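Local coordinates for protein involved in catabolism of external DNA (PDB 2OO3) that probably methylates a single adenine of 23S ribosomal RNA at N6, using S-adenosyl-L-methionine as the methyl donor, at residues 115-126 and 138-149. Sequence-based numbering, arbitrary orientation.
Sequences RLYLCELHPTEY and KVYVNHTDGVSK
Leu116 to Cys119 pair in parallel with Val139 to Asn142, the strand axes 4.7 Å apart and 16° from parallel. Backbone bonds alternate from Leu116 N to Lys138 O through Glu120 N to Asn142 O. A weak one from Thr144 N to Glu120 O follows. Strand 139-142 is one of the sheet's two outermost, and helix 123-129 makes the beta-alpha-beta crossover. On one face Leu118 CD1 meets Val139 CG1 at 3.6 Å, and helix 102-109 packs over them. On the other, the Asn142 amide lies nearly parallel to the Tyr117 ring, planes 6° apart, with Asn142 ND2 over one face near the rim, 3.2 Å from Tyr117 CZ. Gly146 CA sits 3.5 Å from Cys119 CB. His143 has CG anti to its backbone N (chi1 -174°), which brings its ring into an offset stack with Tyr126. His143 CB makes a CH-pi contact over the centre of the Tyr126 ring. His143 NE2 donates to Leu121 O at 2.7 Å; the oxygen lies in the imidazole plane, the nitrogen above the carbonyl plane. A water links Tyr126 OH to Val141 O. The stack and the NE2 bond join the crossover helix's start and the preceding turn to His143, beside the edge strand. Glu120, Asp145 and Gly146, predicted S-adenosyl-L-methionine binders, lie near the strands' C-terminal ends, consistent with a Rossmann-like methyltransferase pocket.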
loop_
_atom_site.group_PDB
_atom_site.type_symbol
_atom_site.label_atom_id
_atom_site.label_comp_id
_atom_site.label_asym_id
_atom_site.label_seq_id
_atom_site.Cartn_x
_atom_site.Cartn_y
_atom_site.Cartn_z
ATOM N N ARG A 115 -11.448 10.427 8.443
ATOM C CA ARG A 115 -11.162 11.505 7.490
ATOM C C ARG A 115 -10.073 11.066 6.556
ATOM O O ARG A 115 -8.971 10.709 7.020
ATOM C CB ARG A 115 -10.716 12.778 8.212
ATOM C CG ARG A 115 -10.409 13.920 7.294
ATOM C CD ARG A 115 -10.348 15.251 8.054
ATOM N NE ARG A 115 -9.331 15.207 9.098
ATOM C CZ ARG A 115 -8.121 15.761 9.018
ATOM N NH1 ARG A 115 -7.745 16.429 7.929
ATOM N NH2 ARG A 115 -7.286 15.643 10.047
ATOM N N LEU A 116 -10.376 11.087 5.256
ATOM C CA LEU A 116 -9.406 10.670 4.224
ATOM C C LEU A 116 -8.835 11.908 3.571
ATOM O O LEU A 116 -9.565 12.810 3.153
ATOM C CB LEU A 116 -10.051 9.791 3.132
ATOM C CG LEU A 116 -10.587 8.391 3.511
ATOM C CD1 LEU A 116 -11.902 8.477 4.285
ATOM C CD2 LEU A 116 -10.738 7.529 2.250
ATOM N N TYR A 117 -7.526 11.926 3.434
ATOM C CA TYR A 117 -6.869 13.009 2.790
ATOM C C TYR A 117 -5.964 12.423 1.695
ATOM O O TYR A 117 -4.975 11.713 1.979
ATOM C CB TYR A 117 -6.068 13.750 3.839
ATOM C CG TYR A 117 -5.601 15.097 3.414
ATOM C CD1 TYR A 117 -6.159 16.262 3.981
ATOM C CD2 TYR A 117 -4.580 15.236 2.467
ATOM C CE1 TYR A 117 -5.701 17.514 3.609
ATOM C CE2 TYR A 117 -4.123 16.486 2.096
ATOM C CZ TYR A 117 -4.689 17.607 2.674
ATOM O OH TYR A 117 -4.228 18.825 2.333
ATOM N N LEU A 118 -6.300 12.716 0.443
ATOM C CA LEU A 118 -5.631 12.083 -0.683
ATOM C C LEU A 118 -4.855 13.125 -1.472
ATOM O O LEU A 118 -5.425 14.151 -1.863
ATOM C CB LEU A 118 -6.666 11.434 -1.608
ATOM C CG LEU A 118 -7.675 10.476 -0.942
ATOM C CD1 LEU A 118 -8.775 10.001 -1.909
ATOM C CD2 LEU A 118 -6.934 9.255 -0.237
ATOM N N CYS A 119 -3.580 12.856 -1.731
ATOM C CA CYS A 119 -2.717 13.833 -2.430
ATOM C C CYS A 119 -2.297 13.267 -3.764
ATOM O O CYS A 119 -1.881 12.107 -3.837
ATOM C CB CYS A 119 -1.440 14.140 -1.635
ATOM S SG CYS A 119 -1.718 14.815 0.055
ATOM N N GLU A 120 -2.346 14.091 -4.800
ATOM C CA GLU A 120 -1.823 13.676 -6.089
ATOM C C GLU A 120 -1.201 14.867 -6.819
ATOM O O GLU A 120 -1.855 15.880 -7.024
ATOM C CB GLU A 120 -2.923 13.012 -6.958
ATOM C CG GLU A 120 -2.488 12.693 -8.417
ATOM C CD GLU A 120 -1.187 11.864 -8.503
ATOM O OE1 GLU A 120 -0.962 10.938 -7.664
ATOM O OE2 GLU A 120 -0.380 12.153 -9.422
ATOM N N LEU A 121 0.031 14.690 -7.266
ATOM C CA LEU A 121 0.771 15.763 -7.930
ATOM C C LEU A 121 0.425 15.948 -9.426
ATOM O O LEU A 121 0.376 17.078 -9.926
ATOM C CB LEU A 121 2.261 15.481 -7.749
ATOM C CG LEU A 121 3.285 16.593 -7.909
ATOM C CD1 LEU A 121 3.052 17.658 -6.888
ATOM C CD2 LEU A 121 4.672 16.018 -7.800
ATOM N N HIS A 122 0.197 14.855 -10.156
ATOM C CA HIS A 122 -0.069 14.974 -11.596
ATOM C C HIS A 122 -1.497 15.482 -11.893
ATOM O O HIS A 122 -2.481 14.920 -11.385
ATOM C CB HIS A 122 0.203 13.642 -12.322
ATOM C CG HIS A 122 0.136 13.752 -13.817
ATOM N ND1 HIS A 122 1.187 13.400 -14.639
ATOM C CD2 HIS A 122 -0.849 14.194 -14.635
ATOM C CE1 HIS A 122 0.851 13.629 -15.899
ATOM N NE2 HIS A 122 -0.378 14.115 -15.922
ATOM N N PRO A 123 -1.618 16.546 -12.716
ATOM C CA PRO A 123 -2.921 17.146 -12.981
ATOM C C PRO A 123 -3.950 16.241 -13.647
ATOM O O PRO A 123 -5.127 16.331 -13.314
ATOM C CB PRO A 123 -2.588 18.369 -13.843
ATOM C CG PRO A 123 -1.262 18.085 -14.421
ATOM C CD PRO A 123 -0.532 17.277 -13.412
ATOM N N THR A 124 -3.535 15.395 -14.592
ATOM C CA THR A 124 -4.476 14.449 -15.205
ATOM C C THR A 124 -4.954 13.417 -14.189
ATOM O O THR A 124 -6.162 13.127 -14.113
ATOM C CB THR A 124 -3.865 13.721 -16.428
ATOM O OG1 THR A 124 -3.465 14.703 -17.390
ATOM C CG2 THR A 124 -4.902 12.794 -17.072
ATOM N N GLU A 125 -4.006 12.862 -13.432
ATOM C CA GLU A 125 -4.315 11.865 -12.416
ATOM C C GLU A 125 -5.229 12.467 -11.338
ATOM O O GLU A 125 -6.248 11.877 -10.952
ATOM C CB GLU A 125 -3.031 11.326 -11.777
ATOM C CG GLU A 125 -2.088 10.654 -12.789
ATOM C CD GLU A 125 -2.846 9.727 -13.725
ATOM O OE1 GLU A 125 -3.257 8.638 -13.277
ATOM O OE2 GLU A 125 -3.082 10.115 -14.897
ATOM N N TYR A 126 -4.857 13.651 -10.871
ATOM C CA TYR A 126 -5.668 14.372 -9.897
ATOM C C TYR A 126 -7.095 14.589 -10.403
ATOM O O TYR A 126 -8.064 14.390 -9.656
ATOM C CB TYR A 126 -4.998 15.694 -9.522
ATOM C CG TYR A 126 -5.939 16.665 -8.846
ATOM C CD1 TYR A 126 -6.220 16.558 -7.471
ATOM C CD2 TYR A 126 -6.540 17.694 -9.572
ATOM C CE1 TYR A 126 -7.108 17.480 -6.841
ATOM C CE2 TYR A 126 -7.401 18.588 -8.972
ATOM C CZ TYR A 126 -7.678 18.474 -7.602
ATOM O OH TYR A 126 -8.554 19.374 -7.033
ATOM N N LYS A 138 -15.796 10.790 4.214
ATOM C CA LYS A 138 -15.376 12.175 4.246
ATOM C C LYS A 138 -14.011 12.208 3.515
ATOM O O LYS A 138 -12.982 11.822 4.071
ATOM C CB LYS A 138 -15.265 12.566 5.728
ATOM C CG LYS A 138 -15.038 13.998 6.053
ATOM C CD LYS A 138 -15.473 14.309 7.562
ATOM C CE LYS A 138 -14.631 13.583 8.634
ATOM N NZ LYS A 138 -15.235 13.560 10.035
ATOM N N VAL A 139 -14.022 12.645 2.256
ATOM C CA VAL A 139 -12.865 12.489 1.393
ATOM C C VAL A 139 -12.348 13.836 0.873
ATOM O O VAL A 139 -13.046 14.529 0.139
ATOM C CB VAL A 139 -13.166 11.554 0.183
ATOM C CG1 VAL A 139 -11.906 11.383 -0.704
ATOM C CG2 VAL A 139 -13.655 10.185 0.649
ATOM N N TYR A 140 -11.138 14.204 1.265
ATOM C CA TYR A 140 -10.514 15.447 0.780
ATOM C C TYR A 140 -9.436 15.152 -0.231
ATOM O O TYR A 140 -8.410 14.552 0.109
ATOM C CB TYR A 140 -9.921 16.228 1.950
ATOM C CG TYR A 140 -11.012 16.692 2.888
ATOM C CD1 TYR A 140 -11.627 17.949 2.708
ATOM C CD2 TYR A 140 -11.469 15.867 3.928
ATOM C CE1 TYR A 140 -12.656 18.372 3.550
ATOM C CE2 TYR A 140 -12.507 16.295 4.793
ATOM C CZ TYR A 140 -13.077 17.552 4.596
ATOM O OH TYR A 140 -14.088 17.959 5.442
ATOM N N VAL A 141 -9.654 15.573 -1.469
ATOM C CA VAL A 141 -8.694 15.316 -2.552
ATOM C C VAL A 141 -7.897 16.580 -2.814
ATOM O O VAL A 141 -8.494 17.638 -3.053
ATOM C CB VAL A 141 -9.427 14.914 -3.831
ATOM C CG1 VAL A 141 -8.433 14.611 -4.978
ATOM C CG2 VAL A 141 -10.332 13.714 -3.576
ATOM N N ASN A 142 -6.561 16.474 -2.776
ATOM C CA ASN A 142 -5.654 17.618 -2.896
ATOM C C ASN A 142 -4.585 17.497 -3.983
ATOM O O ASN A 142 -3.894 16.481 -4.076
ATOM C CB ASN A 142 -5.005 17.872 -1.556
ATOM C CG ASN A 142 -6.029 18.197 -0.494
ATOM O OD1 ASN A 142 -6.344 19.364 -0.257
ATOM N ND2 ASN A 142 -6.573 17.158 0.144
ATOM N N HIS A 143 -4.489 18.515 -4.829
ATOM C CA HIS A 143 -3.498 18.560 -5.896
ATOM C C HIS A 143 -2.229 19.196 -5.320
ATOM O O HIS A 143 -2.081 20.416 -5.277
ATOM C CB HIS A 143 -4.048 19.346 -7.102
ATOM C CG HIS A 143 -3.148 19.331 -8.296
ATOM N ND1 HIS A 143 -3.246 20.261 -9.316
ATOM C CD2 HIS A 143 -2.132 18.503 -8.638
ATOM C CE1 HIS A 143 -2.334 19.999 -10.231
ATOM N NE2 HIS A 143 -1.631 18.952 -9.835
ATOM N N THR A 144 -1.331 18.341 -4.834
ATOM C CA THR A 144 -0.233 18.789 -4.024
ATOM C C THR A 144 0.833 17.714 -3.929
ATOM O O THR A 144 0.564 16.524 -4.153
ATOM C CB THR A 144 -0.717 19.258 -2.625
ATOM O OG1 THR A 144 0.301 20.058 -2.004
ATOM C CG2 THR A 144 -1.144 18.069 -1.711
ATOM N N ASP A 145 2.060 18.141 -3.633
ATOM C CA ASP A 145 3.114 17.214 -3.297
ATOM C C ASP A 145 2.795 16.555 -1.961
ATOM O O ASP A 145 3.002 17.168 -0.899
ATOM C CB ASP A 145 4.442 17.965 -3.173
ATOM C CG ASP A 145 5.622 17.030 -3.092
ATOM O OD1 ASP A 145 5.470 15.906 -2.571
ATOM O OD2 ASP A 145 6.708 17.427 -3.573
ATOM N N GLY A 146 2.303 15.316 -2.003
ATOM C CA GLY A 146 1.942 14.603 -0.752
ATOM C C GLY A 146 3.063 14.462 0.273
ATOM O O GLY A 146 2.831 14.555 1.460
ATOM N N VAL A 147 4.286 14.239 -0.201
ATOM C CA VAL A 147 5.439 14.046 0.674
ATOM C C VAL A 147 5.714 15.322 1.508
ATOM O O VAL A 147 5.989 15.239 2.705
ATOM C CB VAL A 147 6.680 13.575 -0.144
ATOM C CG1 VAL A 147 7.942 13.453 0.746
ATOM C CG2 VAL A 147 6.376 12.198 -0.781
ATOM N N SER A 148 5.581 16.485 0.864
ATOM C CA SER A 148 5.686 17.775 1.531
ATOM C C SER A 148 4.546 17.981 2.528
ATOM O O SER A 148 4.750 18.606 3.554
ATOM C CB SER A 148 5.786 18.925 0.497
ATOM O OG SER A 148 4.504 19.281 -0.026
ATOM N N LYS A 149 3.377 17.401 2.269
ATOM C CA LYS A 149 2.221 17.530 3.173
ATOM C C LYS A 149 2.331 16.818 4.508
ATOM O O LYS A 149 1.646 17.213 5.475
ATOM C CB LYS A 149 0.925 17.061 2.501
ATOM C CG LYS A 149 0.234 18.116 1.689
ATOM C CD LYS A 149 -0.266 19.238 2.564
ATOM C CE LYS A 149 -0.930 20.330 1.749
ATOM N NZ LYS A 149 -1.229 21.485 2.640
HETATM O O HOH W 1 -10.344 19.109 -4.736
#